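Local coordinates for protein iron-only hydrogenase system regulator (Thermotoga maritima, PDB 2NZC) that is of unproven function but probably acts as a small ACT-like regulator in the iron-only hydrogenase system, at residues Ala64-Leu69 / Val77-Leu82; Tyr21-Glu26 / Gly70-Val75. All blocks are in the same frame, centred on the assembly; numbering follows the deposited sequence.

Contact 1: Ala64-Leu69 / Val77-Leu82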
ATOM      1  N   ALA D  64     -12.279 -20.795   0.507  1.00 33.79           N
ATOM      2  CA  ALA D  64     -11.854 -21.189   1.849  1.00 34.06           C
ATOM      3  C   ALA D  64     -11.562 -19.958   2.698  1.00 33.89           C
ATOM      4  O   ALA D  64     -12.010 -19.878   3.846  1.00 33.21           O
ATOM      5  CB  ALA D  64     -10.617 -22.122   1.792  1.00 34.39           C
ATOM      6  N   LEU D  65     -10.839 -19.002   2.116  1.00 33.60           N
ATOM      7  CA  LEU D  65     -10.413 -17.801   2.809  1.00 34.51           C
ATOM      8  C   LEU D  65     -11.611 -16.909   3.185  1.00 34.95           C
ATOM      9  O   LEU D  65     -11.756 -16.482   4.329  1.00 35.49           O
ATOM     10  CB  LEU D  65      -9.404 -17.016   1.944  1.00 34.30           C
ATOM     11  CG  LEU D  65      -8.837 -15.717   2.528  1.00 33.71           C
ATOM     12  CD1 LEU D  65      -8.214 -15.941   3.939  1.00 32.29           C
ATOM     13  CD2 LEU D  65      -7.825 -15.060   1.573  1.00 34.94           C
ATOM     14  N   SER D  66     -12.452 -16.631   2.202  1.00 35.49           N
ATOM     15  CA  SER D  66     -13.691 -15.873   2.380  1.00 35.32           C
ATOM     16  C   SER D  66     -14.660 -16.459   3.424  1.00 35.42           C
ATOM     17  O   SER D  66     -15.204 -15.721   4.259  1.00 35.37           O
ATOM     18  CB  SER D  66     -14.378 -15.738   1.022  1.00 35.15           C
ATOM     19  OG  SER D  66     -13.525 -14.983   0.152  1.00 38.03           O
ATOM     20  N   GLY D  67     -14.868 -17.775   3.369  1.00 34.52           N
ATOM     21  CA  GLY D  67     -15.726 -18.475   4.337  1.00 34.78           C
ATOM     22  C   GLY D  67     -15.196 -18.278   5.740  1.00 34.67           C
ATOM     23  O   GLY D  67     -15.954 -18.005   6.664  1.00 34.64           O
ATOM     24  N   LYS D  68     -13.876 -18.387   5.886  1.00 33.97           N
ATOM     25  CA  LYS D  68     -13.235 -18.324   7.197  1.00 33.58           C
ATOM     26  C   LYS D  68     -13.214 -16.920   7.788  1.00 33.32           C
ATOM     27  O   LYS D  68     -13.560 -16.739   8.961  1.00 32.83           O
ATOM     28  CB  LYS D  68     -11.828 -18.936   7.142  1.00 33.53           C
ATOM     29  CG  LYS D  68     -11.848 -20.449   6.919  1.00 34.99           C
ATOM     30  CD  LYS D  68     -10.447 -20.991   6.688  1.00 38.88           C
ATOM     31  CE  LYS D  68     -10.476 -22.464   6.306  1.00 39.67           C
ATOM     32  NZ  LYS D  68     -11.073 -23.295   7.397  1.00 40.32           N
ATOM     33  N   LEU D  69     -12.828 -15.930   6.983  1.00 32.62           N
ATOM     34  CA  LEU D  69     -12.879 -14.536   7.410  1.00 33.37           C
ATOM     35  C   LEU D  69     -14.273 -14.149   7.904  1.00 33.78           C
ATOM     36  O   LEU D  69     -14.410 -13.528   8.965  1.00 33.68           O
ATOM     37  CB  LEU D  69     -12.405 -13.579   6.297  1.00 33.12           C
ATOM     38  CG  LEU D  69     -10.905 -13.503   6.060  1.00 31.94           C
ATOM     39  CD1 LEU D  69     -10.566 -12.839   4.721  1.00 32.21           C
ATOM     40  CD2 LEU D  69     -10.164 -12.839   7.219  1.00 31.90           C
ATOM     41  N   VAL D  77     -16.051  -8.714   5.146  1.00 32.32           N
ATOM     42  CA  VAL D  77     -15.180  -8.901   4.001  1.00 34.25           C
ATOM     43  C   VAL D  77     -15.936  -8.838   2.681  1.00 34.36           C
ATOM     44  O   VAL D  77     -17.085  -9.259   2.586  1.00 33.52           O
ATOM     45  CB  VAL D  77     -14.311 -10.180   4.141  1.00 34.36           C
ATOM     46  CG1 VAL D  77     -15.181 -11.384   4.320  1.00 35.87           C
ATOM     47  CG2 VAL D  77     -13.323 -10.320   2.940  1.00 36.34           C
ATOM     48  N   LYS D  78     -15.292  -8.271   1.674  1.00 34.76           N
ATOM     49  CA  LYS D  78     -15.866  -8.204   0.354  1.00 36.29           C
ATOM     50  C   LYS D  78     -14.832  -8.769  -0.596  1.00 36.69           C
ATOM     51  O   LYS D  78     -13.679  -8.309  -0.628  1.00 35.34           O
ATOM     52  CB  LYS D  78     -16.199  -6.756  -0.002  1.00 36.17           C
ATOM     53  CG  LYS D  78     -16.923  -6.551  -1.325  1.00 39.46           C
ATOM     54  CD  LYS D  78     -18.441  -6.807  -1.182  1.00 43.98           C
ATOM     55  CE  LYS D  78     -19.261  -5.820  -2.005  1.00 45.95           C
ATOM     56  NZ  LYS D  78     -20.101  -6.450  -3.070  1.00 48.48           N
ATOM     57  N   THR D  79     -15.244  -9.776  -1.356  1.00 37.56           N
ATOM     58  CA  THR D  79     -14.330 -10.447  -2.267  1.00 38.76           C
ATOM     59  C   THR D  79     -14.781 -10.227  -3.696  1.00 39.36           C
ATOM     60  O   THR D  79     -15.946 -10.465  -4.011  1.00 38.31           O
ATOM     61  CB  THR D  79     -14.251 -11.959  -1.966  1.00 38.90           C
ATOM     62  OG1 THR D  79     -13.728 -12.165  -0.645  1.00 40.04           O
ATOM     63  CG2 THR D  79     -13.362 -12.665  -2.990  1.00 39.92           C
ATOM     64  N   VAL D  80     -13.869  -9.773  -4.559  1.00 40.22           N
ATOM     65  CA  VAL D  80     -14.180  -9.627  -5.994  1.00 41.74           C
ATOM     66  C   VAL D  80     -13.082 -10.078  -6.973  1.00 41.96           C
ATOM     67  O   VAL D  80     -11.915  -9.738  -6.777  1.00 41.65           O
ATOM     68  CB  VAL D  80     -14.568  -8.174  -6.369  1.00 42.13           C
ATOM     69  CG1 VAL D  80     -15.809  -7.729  -5.601  1.00 43.80           C
ATOM     70  CG2 VAL D  80     -13.434  -7.231  -6.137  1.00 41.10           C
ATOM     71  N   PRO D  81     -13.465 -10.784  -8.061  1.00 42.27           N
ATOM     72  CA  PRO D  81     -12.461 -11.162  -9.054  1.00 42.66           C
ATOM     73  C   PRO D  81     -12.047  -9.950  -9.872  1.00 43.27           C
ATOM     74  O   PRO D  81     -12.859  -9.046 -10.098  1.00 42.63           O
ATOM     75  CB  PRO D  81     -13.193 -12.151  -9.974  1.00 42.73           C
ATOM     76  CG  PRO D  81     -14.590 -12.256  -9.490  1.00 42.89           C
ATOM     77  CD  PRO D  81     -14.827 -11.191  -8.462  1.00 42.71           C
ATOM     78  N   LEU D  82     -10.782  -9.934 -10.289  1.00 43.77           N
ATOM     79  CA  LEU D  82     -10.286  -8.955 -11.235  1.00 44.47           C
ATOM     80  C   LEU D  82     -11.058  -9.092 -12.550  1.00 45.60           C
ATOM     81  O   LEU D  82     -11.373  -8.085 -13.194  1.00 46.37           O
ATOM     82  CB  LEU D  82      -8.787  -9.169 -11.464  1.00 44.37           C
ATOM     83  CG  LEU D  82      -8.035  -8.113 -12.279  1.00 43.52           C
ATOM     84  CD1 LEU D  82      -7.906  -6.826 -11.477  1.00 41.57           C
ATOM     85  CD2 LEU D  82      -6.672  -8.611 -12.745  1.00 43.03           C
TER
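With OG of Ser66 turned away from its carbonyl carbon (chi1 -63°) and OG1 of Thr79 placed the same way on its own residue (chi1 -63°), the two hydroxyls meet tip to tip between helix 59-69 and strand 75-81. Thr79 OG1 donates to Ser66 OG at 2.9 Å. Ser66 OG is also hydrogen-bonded to the carbonyl oxygen of Ile62, one turn earlier in the helix, so the serine hydroxyl is held by two bonds, one from the strand and one within its own helix, which probably fixes its rotation. The methyl CG2 of Thr79 stands beside the same oxygen, 3.9 Å from Ser66 OG. This is the helix-on-sheet packing of a ferredoxin-like, ACT-type fold: the chain leaves the helix, turns and comes back as the outermost strand of this chain's sheet, running almost antiparallel to the helix, the axes of 64-69 and 77-81 inclined at 165° and 9.2 Å apart at their closest. Nearer the connecting loop the contact becomes apolar. The side chains of Val77 and Leu69 cross at about a right angle, with Val77 CG1 4.1 Å from Leu69 CB and Val77 CG2 equally far from Leu69 CD1. Leu69 is buried and reaches on to Leu27 of helix 18-30, whereas Lys78 points away from the helix, and its backbone pairs with Thr11 of strand 6-15.

Contact 2: Tyr21-Glu26 / Gly70-Val75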
ATOM      1  N   TYR D  21      -8.326  -8.990  15.515  1.00 43.16           N
ATOM      2  CA  TYR D  21      -7.113  -8.808  14.755  1.00 43.96           C
ATOM      3  C   TYR D  21      -6.226 -10.062  14.755  1.00 42.51           C
ATOM      4  O   TYR D  21      -5.669 -10.411  13.727  1.00 42.69           O
ATOM      5  CB  TYR D  21      -6.362  -7.529  15.164  1.00 46.01           C
ATOM      6  CG  TYR D  21      -5.461  -7.035  14.052  1.00 49.48           C
ATOM      7  CD1 TYR D  21      -5.517  -7.617  12.781  1.00 52.45           C
ATOM      8  CD2 TYR D  21      -4.572  -5.982  14.253  1.00 52.57           C
ATOM      9  CE1 TYR D  21      -4.701  -7.186  11.741  1.00 52.22           C
ATOM     10  CE2 TYR D  21      -3.740  -5.544  13.210  1.00 53.18           C
ATOM     11  CZ  TYR D  21      -3.816  -6.163  11.966  1.00 52.07           C
ATOM     12  OH  TYR D  21      -3.025  -5.742  10.930  1.00 53.49           O
ATOM     13  N   ARG D  22      -6.133 -10.741  15.894  1.00 41.10           N
ATOM     14  CA  ARG D  22      -5.337 -11.969  16.030  1.00 39.12           C
ATOM     15  C   ARG D  22      -5.819 -13.056  15.065  1.00 37.71           C
ATOM     16  O   ARG D  22      -5.019 -13.635  14.332  1.00 37.85           O
ATOM     17  CB  ARG D  22      -5.347 -12.456  17.476  1.00 39.17           C
ATOM     18  CG  ARG D  22      -4.594 -13.774  17.730  1.00 39.11           C
ATOM     19  CD  ARG D  22      -4.421 -14.090  19.217  1.00 39.52           C
ATOM     20  NE  ARG D  22      -5.697 -14.243  19.921  1.00 40.68           N
ATOM     21  CZ  ARG D  22      -6.093 -13.498  20.955  1.00 40.80           C
ATOM     22  NH1 ARG D  22      -7.277 -13.716  21.513  1.00 40.92           N
ATOM     23  NH2 ARG D  22      -5.312 -12.538  21.446  1.00 41.29           N
ATOM     24  N   GLN D  23      -7.128 -13.295  15.037  1.00 35.52           N
ATOM     25  CA  GLN D  23      -7.713 -14.313  14.168  1.00 33.61           C
ATOM     26  C   GLN D  23      -7.549 -14.006  12.683  1.00 32.38           C
ATOM     27  O   GLN D  23      -7.234 -14.896  11.917  1.00 30.67           O
ATOM     28  CB  GLN D  23      -9.185 -14.512  14.477  1.00 33.54           C
ATOM     29  CG  GLN D  23      -9.482 -15.174  15.806  1.00 34.03           C
ATOM     30  CD  GLN D  23     -10.887 -14.875  16.227  1.00 35.57           C
ATOM     31  OE1 GLN D  23     -11.325 -13.722  16.141  1.00 37.39           O
ATOM     32  NE2 GLN D  23     -11.613 -15.891  16.671  1.00 34.08           N
ATOM     33  N   VAL D  24      -7.776 -12.758  12.277  1.00 31.61           N
ATOM     34  CA  VAL D  24      -7.533 -12.358  10.886  1.00 32.24           C
ATOM     35  C   VAL D  24      -6.064 -12.608  10.512  1.00 32.88           C
ATOM     36  O   VAL D  24      -5.781 -13.191   9.453  1.00 33.04           O
ATOM     37  CB  VAL D  24      -7.937 -10.871  10.592  1.00 31.55           C
ATOM     38  CG1 VAL D  24      -7.513 -10.435   9.186  1.00 32.44           C
ATOM     39  CG2 VAL D  24      -9.430 -10.688  10.752  1.00 31.05           C
ATOM     40  N   ASN D  25      -5.141 -12.193  11.381  1.00 32.96           N
ATOM     41  CA  ASN D  25      -3.710 -12.393  11.135  1.00 34.02           C
ATOM     42  C   ASN D  25      -3.300 -13.853  11.043  1.00 34.29           C
ATOM     43  O   ASN D  25      -2.476 -14.212  10.211  1.00 35.15           O
ATOM     44  CB  ASN D  25      -2.850 -11.695  12.199  1.00 34.47           C
ATOM     45  CG  ASN D  25      -2.780 -10.215  11.998  1.00 36.76           C
ATOM     46  OD1 ASN D  25      -2.787  -9.724  10.866  1.00 40.76           O
ATOM     47  ND2 ASN D  25      -2.729  -9.473  13.102  1.00 38.74           N
ATOM     48  N   GLU D  26      -3.869 -14.700  11.890  1.00 33.87           N
ATOM     49  CA  GLU D  26      -3.543 -16.115  11.831  1.00 34.15           C
ATOM     50  C   GLU D  26      -3.998 -16.715  10.499  1.00 34.09           C
ATOM     51  O   GLU D  26      -3.282 -17.506   9.890  1.00 33.70           O
ATOM     52  CB  GLU D  26      -4.142 -16.857  13.016  1.00 34.26           C
ATOM     53  CG  GLU D  26      -3.472 -16.477  14.342  1.00 35.78           C
ATOM     54  CD  GLU D  26      -4.121 -17.122  15.549  1.00 37.91           C
ATOM     55  OE1 GLU D  26      -5.146 -17.825  15.374  1.00 39.23           O
ATOM     56  OE2 GLU D  26      -3.596 -16.930  16.675  1.00 37.76           O
ATOM     57  N   GLY D  70     -15.294 -14.581   7.162  1.00 34.00           N
ATOM     58  CA  GLY D  70     -16.687 -14.286   7.490  1.00 35.23           C
ATOM     59  C   GLY D  70     -17.205 -14.963   8.750  1.00 35.72           C
ATOM     60  O   GLY D  70     -18.278 -14.619   9.256  1.00 35.78           O
ATOM     61  N   GLN D  71     -16.450 -15.940   9.247  1.00 35.89           N
ATOM     62  CA  GLN D  71     -16.780 -16.618  10.495  1.00 35.82           C
ATOM     63  C   GLN D  71     -16.085 -15.937  11.685  1.00 35.07           C
ATOM     64  O   GLN D  71     -16.222 -16.387  12.810  1.00 34.42           O
ATOM     65  CB  GLN D  71     -16.414 -18.110  10.424  1.00 35.93           C
ATOM     66  CG  GLN D  71     -17.247 -18.929   9.421  1.00 37.18           C
ATOM     67  CD  GLN D  71     -17.156 -20.448   9.621  1.00 37.73           C
ATOM     68  OE1 GLN D  71     -17.344 -21.227   8.675  1.00 41.18           O
ATOM     69  NE2 GLN D  71     -16.900 -20.878  10.858  1.00 40.53           N
ATOM     70  N   ILE D  72     -15.333 -14.862  11.437  1.00 34.19           N
ATOM     71  CA  ILE D  72     -14.677 -14.125  12.527  1.00 33.81           C
ATOM     72  C   ILE D  72     -15.508 -12.928  12.984  1.00 33.93           C
ATOM     73  O   ILE D  72     -15.819 -12.045  12.182  1.00 33.82           O
ATOM     74  CB  ILE D  72     -13.256 -13.645  12.162  1.00 33.38           C
ATOM     75  CG1 ILE D  72     -12.358 -14.837  11.811  1.00 32.54           C
ATOM     76  CG2 ILE D  72     -12.645 -12.850  13.321  1.00 32.80           C
ATOM     77  CD1 ILE D  72     -11.018 -14.452  11.215  1.00 32.93           C
ATOM     78  N   SER D  73     -15.839 -12.907  14.276  1.00 33.25           N
ATOM     79  CA  SER D  73     -16.603 -11.823  14.897  1.00 33.33           C
ATOM     80  C   SER D  73     -15.944 -10.460  14.737  1.00 33.11           C
ATOM     81  O   SER D  73     -14.756 -10.290  15.025  1.00 33.40           O
ATOM     82  CB  SER D  73     -16.845 -12.119  16.388  1.00 33.65           C
ATOM     83  OG  SER D  73     -17.659 -11.128  16.999  1.00 33.95           O
ATOM     84  N   GLY D  74     -16.724  -9.496  14.257  1.00 33.12           N
ATOM     85  CA  GLY D  74     -16.235  -8.129  14.045  1.00 33.04           C
ATOM     86  C   GLY D  74     -15.453  -7.937  12.761  1.00 32.95           C
ATOM     87  O   GLY D  74     -14.638  -7.010  12.657  1.00 33.57           O
ATOM     88  N   VAL D  75     -15.682  -8.807  11.776  1.00 32.44           N
ATOM     89  CA  VAL D  75     -14.974  -8.714  10.503  1.00 32.17           C
ATOM     90  C   VAL D  75     -15.976  -8.704   9.368  1.00 32.18           C
ATOM     91  O   VAL D  75     -16.838  -9.579   9.290  1.00 31.87           O
ATOM     92  CB  VAL D  75     -13.969  -9.900  10.300  1.00 32.48           C
ATOM     93  CG1 VAL D  75     -13.416  -9.911   8.881  1.00 30.78           C
ATOM     94  CG2 VAL D  75     -12.827  -9.823  11.307  1.00 31.81           C
TER
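Ile72 reaches from the loop after helix 59-69 to helix 18-30 and lays its CD1 methyl against Gln23 and Val24. CD1 comes to 3.7 Å from Gln23 CB and rests over the helix backbone, 3.8 Å from Val24 N. Its CG1 lies anti to the carbonyl carbon (chi1 -60°) and the chain is then extended (chi2 170°), which carries the terminal methyl to the helix while CG2 stays back beside the Gln23 side chain. The tight, buried part is the methyl pair Val24 CG2 and Val75 CG2, 3.5 Å apart, joined by Ile72 CD1 at 4.1 Å from Val24 CG2, with the Val24 and Ile72 side chains at about a right angle. On the solvent side lies the partly exposed Gln23, whose side chain and that of Ile72 run past each other in opposite directions; Ser73, exposed, turns to Arg17 in the loop before the helix. With an alanine in place of Ile72, CG1, CG2 and CD1 are gone, and Gln23 CB would probably lose its apolar cover and Val24 one of its two loop partners. A type II turn from Ile72 to Val75, with Gly74 at positive phi (81°), swings the chain into strand 75-81. Val75 then packs on Ile12 and Val14 of strand 6-15, placing the contact where helix 18-30, the loop and the sheet converge.

In the fold
From the N terminus the chain runs through strand 6-15 into helix 18-30, whose residues 21-26 form the first half of contact 2. Strands 35-43 and 48-57 and helix 59-69 follow before 70-75 returns to close contact 2, a long loop of 43 intervening residues. Contact 1 closes a much shorter one, from 64-69 to 77-82. Since 21-26 precedes 64-69 and 70-75 lies between 64-69 and 77-82, the loops cross. They also touch: Leu69 CD2 packs on Val24 CG1 and Leu69 O on Val75 CG1. Together they tie both helices to each other and to strand 75-81, outermost in this chain, which is paired with strand 6-15.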